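PDB 4B2N: 70 kDa protein from Xanthomonas sp., which cleaves rubber (polyisoprene) oxidatively and processively as a dioxygenase that carries two covalently attached c-type hemes. Local coordinates for residues S307-V319 with R329-L343. Residues are numbered along the deposited sequence; the frame is centred on the assembly and turned at random.
Sequences SSDNVHSEMAFGV and RRGLEDEFEDINNFL. With HEC (heme c), chain C.
Met315 lies across one face of the Phe336 ring, its CG 3.3 Å from Phe336 CG, while Ile339 CD1 of the ring's own helix covers the centre of the opposite face. The Met315 chain bends at its last torsion (chi3 77°), which brings CE against Leu332 CB and the backbone N of Glu333. Val311 adds CG2 against Phe336 CB at 4.3 Å, and its CG1 touches both Asn340 CB and the carboxylate of Glu337.

Three direct hydrogen bonds cross the contact, two between side chains and one from a side chain to a backbone carbonyl. His312 NE2 donates a very short hydrogen bond of 2.5 Å to Glu333 OE1, with ring and carboxylate planes 45° apart; on the ring's other nitrogen, ND1 bonds to Trp449 O. Arg329, extended from CG to NE, gives its NE to Val319 O at 2.7 Å, in the carbonyl plane. Asn340 ND2 makes a weak, bent bond to Glu314 OE2.

Waters tie the loop before helix 312-319 to helix 333-345: two bridge Ser308 O to the Asn340 amide, and another links Asp309 O with Glu337 OE2.

Heme c borders the same interface. Its CBB meets the edge of Phe336 and its CMA lies 3.5 Å from Glu314 OE2, whereas Phe317 packs against the pyrrole near C1C. The contact places the Glu314 carboxylate beside the porphyrin, OE2 held weakly by Asn340 and OE1 buried without any modelled partner.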
# COMPACT_ATOMS: atom_id res chain seq x y z
N SER A 307 -0.60 10.08 10.64
CA SER A 307 0.80 10.04 11.12
C SER A 307 1.44 8.70 10.95
O SER A 307 0.82 7.67 11.28
CB SER A 307 0.85 10.33 12.62
OG SER A 307 2.22 10.34 13.05
N SER A 308 2.69 8.67 10.49
CA SER A 308 3.45 7.43 10.49
C SER A 308 3.74 6.84 11.88
O SER A 308 4.26 5.75 11.96
CB SER A 308 4.77 7.57 9.72
OG SER A 308 4.44 7.79 8.35
N ASP A 309 3.48 7.60 12.94
CA ASP A 309 3.60 7.04 14.31
C ASP A 309 2.50 5.97 14.59
O ASP A 309 2.61 5.14 15.52
CB ASP A 309 3.51 8.14 15.36
CG ASP A 309 4.17 7.71 16.69
OD1 ASP A 309 5.30 7.15 16.68
OD2 ASP A 309 3.56 7.94 17.76
N ASN A 310 1.44 6.02 13.80
CA ASN A 310 0.26 5.24 14.06
C ASN A 310 0.39 3.89 13.43
O ASN A 310 1.02 3.76 12.41
CB ASN A 310 -1.03 5.96 13.62
CG ASN A 310 -1.73 5.25 12.49
OD1 ASN A 310 -2.58 4.45 12.71
ND2 ASN A 310 -1.36 5.57 11.24
N VAL A 311 -0.15 2.86 14.07
CA VAL A 311 -0.16 1.55 13.44
C VAL A 311 -1.56 1.01 13.29
O VAL A 311 -1.74 -0.09 12.75
CB VAL A 311 0.70 0.52 14.21
CG1 VAL A 311 2.12 1.05 14.32
CG2 VAL A 311 0.07 0.24 15.59
N HIS A 312 -2.57 1.80 13.71
CA HIS A 312 -4.00 1.33 13.59
C HIS A 312 -4.37 1.22 12.17
O HIS A 312 -5.03 0.24 11.73
CB HIS A 312 -4.94 2.28 14.34
CG HIS A 312 -4.86 2.11 15.80
ND1 HIS A 312 -5.80 2.57 16.64
CD2 HIS A 312 -3.89 1.48 16.60
CE1 HIS A 312 -5.45 2.28 17.93
NE2 HIS A 312 -4.31 1.58 17.91
N SER A 313 -3.91 2.18 11.36
CA SER A 313 -4.09 2.00 9.90
C SER A 313 -3.44 0.69 9.39
O SER A 313 -4.03 -0.07 8.56
CB SER A 313 -3.54 3.20 9.15
OG SER A 313 -2.16 3.37 9.48
N GLU A 314 -2.25 0.35 9.91
CA GLU A 314 -1.53 -0.83 9.42
C GLU A 314 -2.31 -2.06 9.85
O GLU A 314 -2.26 -3.13 9.21
CB GLU A 314 -0.13 -0.88 10.06
CG GLU A 314 0.73 0.32 9.64
CD GLU A 314 2.19 0.21 10.05
OE1 GLU A 314 2.58 -0.87 10.62
OE2 GLU A 314 2.91 1.23 9.84
N MET A 315 -3.06 -1.89 10.93
CA MET A 315 -3.89 -2.97 11.48
C MET A 315 -5.18 -3.32 10.78
O MET A 315 -5.74 -4.40 11.05
CB MET A 315 -4.19 -2.71 12.95
CG MET A 315 -3.02 -2.94 13.90
SD MET A 315 -3.33 -2.13 15.51
CE MET A 315 -4.45 -3.30 16.19
N ALA A 316 -5.62 -2.48 9.82
CA ALA A 316 -6.95 -2.64 9.22
C ALA A 316 -7.29 -4.12 8.84
O ALA A 316 -8.35 -4.65 9.23
CB ALA A 316 -7.05 -1.76 7.99
N PHE A 317 -6.40 -4.79 8.10
CA PHE A 317 -6.81 -6.15 7.61
C PHE A 317 -6.85 -7.16 8.73
O PHE A 317 -7.53 -8.22 8.63
CB PHE A 317 -5.87 -6.62 6.49
CG PHE A 317 -6.23 -6.04 5.15
CD1 PHE A 317 -7.37 -6.45 4.48
CD2 PHE A 317 -5.42 -5.06 4.58
CE1 PHE A 317 -7.69 -5.90 3.21
CE2 PHE A 317 -5.71 -4.52 3.33
CZ PHE A 317 -6.85 -4.93 2.65
N GLY A 318 -6.13 -6.88 9.79
CA GLY A 318 -6.18 -7.83 10.92
C GLY A 318 -7.43 -7.63 11.75
O GLY A 318 -8.01 -8.56 12.27
N VAL A 319 -7.81 -6.37 11.90
CA VAL A 319 -9.04 -5.98 12.63
C VAL A 319 -10.20 -6.50 11.81
O VAL A 319 -11.18 -7.01 12.37
CB VAL A 319 -9.16 -4.42 12.75
CG1 VAL A 319 -10.55 -4.04 13.25
CG2 VAL A 319 -8.07 -3.88 13.65
N ARG A 329 -9.01 -8.13 18.38
CA ARG A 329 -8.69 -7.16 17.28
C ARG A 329 -7.84 -6.05 17.87
O ARG A 329 -6.76 -5.82 17.37
CB ARG A 329 -9.92 -6.56 16.63
CG ARG A 329 -10.82 -7.51 15.90
CD ARG A 329 -12.07 -6.84 15.37
NE ARG A 329 -12.69 -7.83 14.50
CZ ARG A 329 -13.86 -8.42 14.80
NH1 ARG A 329 -14.51 -8.11 15.90
NH2 ARG A 329 -14.34 -9.36 14.01
N ARG A 330 -8.32 -5.38 18.91
CA ARG A 330 -7.51 -4.31 19.56
C ARG A 330 -6.13 -4.84 20.00
O ARG A 330 -5.12 -4.14 19.96
CB ARG A 330 -8.23 -3.76 20.81
CG ARG A 330 -9.47 -2.96 20.46
CD ARG A 330 -9.99 -2.16 21.63
NE ARG A 330 -10.10 -2.93 22.87
CZ ARG A 330 -11.25 -3.35 23.40
NH1 ARG A 330 -12.39 -3.14 22.77
NH2 ARG A 330 -11.25 -3.97 24.60
N GLY A 331 -6.11 -6.09 20.45
CA GLY A 331 -4.89 -6.71 21.03
C GLY A 331 -3.84 -7.15 20.00
O GLY A 331 -2.76 -7.56 20.38
N LEU A 332 -4.11 -6.96 18.70
CA LEU A 332 -3.09 -7.06 17.65
C LEU A 332 -2.09 -5.93 17.70
O LEU A 332 -1.06 -6.00 17.02
CB LEU A 332 -3.68 -7.04 16.22
CG LEU A 332 -4.53 -8.29 15.98
CD1 LEU A 332 -5.36 -8.15 14.71
CD2 LEU A 332 -3.66 -9.51 15.75
N GLU A 333 -2.38 -4.89 18.47
CA GLU A 333 -1.52 -3.68 18.46
C GLU A 333 -0.01 -3.92 18.71
O GLU A 333 0.80 -3.37 17.97
CB GLU A 333 -2.07 -2.60 19.43
CG GLU A 333 -1.36 -1.25 19.23
CD GLU A 333 -2.10 -0.13 19.98
OE1 GLU A 333 -3.29 0.12 19.65
OE2 GLU A 333 -1.49 0.45 20.94
N ASP A 334 0.38 -4.67 19.75
CA ASP A 334 1.81 -4.95 20.00
C ASP A 334 2.44 -5.60 18.74
O ASP A 334 3.56 -5.23 18.33
CB ASP A 334 2.06 -5.89 21.22
CG ASP A 334 1.61 -5.31 22.56
OD1 ASP A 334 1.23 -4.14 22.64
OD2 ASP A 334 1.70 -6.05 23.57
N GLU A 335 1.75 -6.57 18.13
CA GLU A 335 2.28 -7.25 16.94
C GLU A 335 2.49 -6.29 15.79
O GLU A 335 3.50 -6.34 15.03
CB GLU A 335 1.35 -8.39 16.55
CG GLU A 335 1.54 -9.55 17.51
CD GLU A 335 0.54 -10.68 17.25
OE1 GLU A 335 -0.68 -10.45 17.32
OE2 GLU A 335 0.98 -11.82 17.04
N PHE A 336 1.59 -5.32 15.72
CA PHE A 336 1.70 -4.33 14.64
C PHE A 336 2.74 -3.24 14.84
O PHE A 336 3.35 -2.74 13.89
CB PHE A 336 0.33 -3.85 14.27
CG PHE A 336 -0.33 -4.79 13.29
CD1 PHE A 336 -0.90 -6.02 13.73
CD2 PHE A 336 -0.41 -4.45 11.94
CE1 PHE A 336 -1.48 -6.91 12.79
CE2 PHE A 336 -1.00 -5.34 11.00
CZ PHE A 336 -1.50 -6.56 11.41
N GLU A 337 2.98 -2.87 16.08
CA GLU A 337 4.13 -1.99 16.39
C GLU A 337 5.46 -2.73 15.97
O GLU A 337 6.34 -2.15 15.43
CB GLU A 337 4.15 -1.75 17.94
CG GLU A 337 3.02 -0.86 18.41
CD GLU A 337 3.20 0.62 18.03
OE1 GLU A 337 4.16 1.04 17.32
OE2 GLU A 337 2.35 1.43 18.48
N ASP A 338 5.54 -4.04 16.16
CA ASP A 338 6.72 -4.80 15.73
C ASP A 338 6.77 -4.88 14.18
O ASP A 338 7.82 -4.66 13.59
CB ASP A 338 6.65 -6.24 16.29
CG ASP A 338 6.98 -6.34 17.80
OD1 ASP A 338 7.60 -5.42 18.36
OD2 ASP A 338 6.60 -7.39 18.43
N ILE A 339 5.62 -5.14 13.52
CA ILE A 339 5.56 -5.04 12.05
C ILE A 339 6.06 -3.65 11.58
O ILE A 339 6.92 -3.56 10.74
CB ILE A 339 4.16 -5.42 11.46
CG1 ILE A 339 3.81 -6.95 11.72
CG2 ILE A 339 4.10 -4.91 10.00
CD1 ILE A 339 2.35 -7.28 11.51
N ASN A 340 5.53 -2.60 12.19
CA ASN A 340 5.89 -1.24 11.85
C ASN A 340 7.40 -0.99 11.99
O ASN A 340 8.02 -0.37 11.14
CB ASN A 340 5.11 -0.23 12.69
CG ASN A 340 5.48 1.16 12.35
OD1 ASN A 340 6.07 1.88 13.19
ND2 ASN A 340 5.21 1.56 11.11
N ASN A 341 7.96 -1.41 13.11
CA ASN A 341 9.40 -1.39 13.26
C ASN A 341 10.18 -2.22 12.23
O ASN A 341 11.18 -1.78 11.80
CB ASN A 341 9.81 -1.78 14.65
CG ASN A 341 9.48 -0.70 15.65
OD1 ASN A 341 9.44 0.51 15.31
ND2 ASN A 341 9.16 -1.12 16.86
N PHE A 342 9.72 -3.42 11.86
CA PHE A 342 10.37 -4.08 10.76
C PHE A 342 10.30 -3.16 9.51
O PHE A 342 11.31 -2.95 8.83
CB PHE A 342 9.69 -5.45 10.48
CG PHE A 342 10.27 -6.14 9.27
CD1 PHE A 342 11.66 -6.37 9.19
CD2 PHE A 342 9.43 -6.59 8.26
CE1 PHE A 342 12.17 -7.02 8.05
CE2 PHE A 342 9.91 -7.28 7.16
CZ PHE A 342 11.30 -7.45 7.05
N LEU A 343 9.12 -2.64 9.17
CA LEU A 343 9.00 -1.77 7.95
C LEU A 343 9.96 -0.59 8.00
O LEU A 343 10.61 -0.24 6.99
CB LEU A 343 7.54 -1.24 7.81
CG LEU A 343 6.48 -2.36 7.84
CD1 LEU A 343 5.10 -1.79 7.50
CD2 LEU A 343 6.84 -3.35 6.73
FE HEC C . -1.26 -2.33 2.94
CHA HEC C . -0.98 1.13 2.56
CHB HEC C . 0.68 -2.18 5.87
CHC HEC C . -2.08 -5.64 3.80
CHD HEC C . -2.60 -2.63 -0.13
NA HEC C . -0.40 -0.93 3.98
C1A HEC C . -0.23 0.44 3.60
C2A HEC C . 0.73 1.15 4.43
C3A HEC C . 1.22 0.24 5.40
C4A HEC C . 0.53 -1.02 5.08
CMA HEC C . 2.29 0.49 6.45
CAA HEC C . 1.19 2.63 4.34
CBA HEC C . 2.22 2.69 3.21
CGA HEC C . 2.63 4.11 2.87
O1A HEC C . 1.77 5.05 2.73
O2A HEC C . 3.84 4.23 2.65
NB HEC C . -0.88 -3.55 4.53
C1B HEC C . -0.02 -3.39 5.55
C2B HEC C . 0.08 -4.51 6.48
C3B HEC C . -0.73 -5.50 5.90
C4B HEC C . -1.22 -4.86 4.68
CMB HEC C . 0.90 -4.44 7.71
CAB HEC C . -1.10 -6.87 6.40
CBB HEC C . -1.82 -6.88 7.62
NC HEC C . -2.13 -3.89 2.09
C1C HEC C . -2.45 -5.18 2.49
C2C HEC C . -3.08 -5.99 1.42
C3C HEC C . -3.25 -5.05 0.28
C4C HEC C . -2.66 -3.79 0.74
CMC HEC C . -3.51 -7.44 1.60
CAC HEC C . -3.87 -5.30 -1.06
CBC HEC C . -5.04 -6.06 -1.10
ND HEC C . -1.72 -0.97 1.50
C1D HEC C . -2.26 -1.28 0.32
C2D HEC C . -2.47 -0.16 -0.54
C3D HEC C . -2.00 0.93 0.26
C4D HEC C . -1.58 0.33 1.52
CMD HEC C . -3.01 -0.07 -1.92
CAD HEC C . -2.12 2.36 -0.14
CBD HEC C . -3.63 2.60 0.21
CGD HEC C . -4.04 3.99 -0.23
O1D HEC C . -4.71 4.16 -1.27
O2D HEC C . -3.57 4.95 0.47
O HOH W 1 6.65 4.83 13.10
O HOH W 2 5.64 4.10 10.21
O HOH W 3 1.28 3.74 17.35
O HOH W 4 4.88 3.51 16.59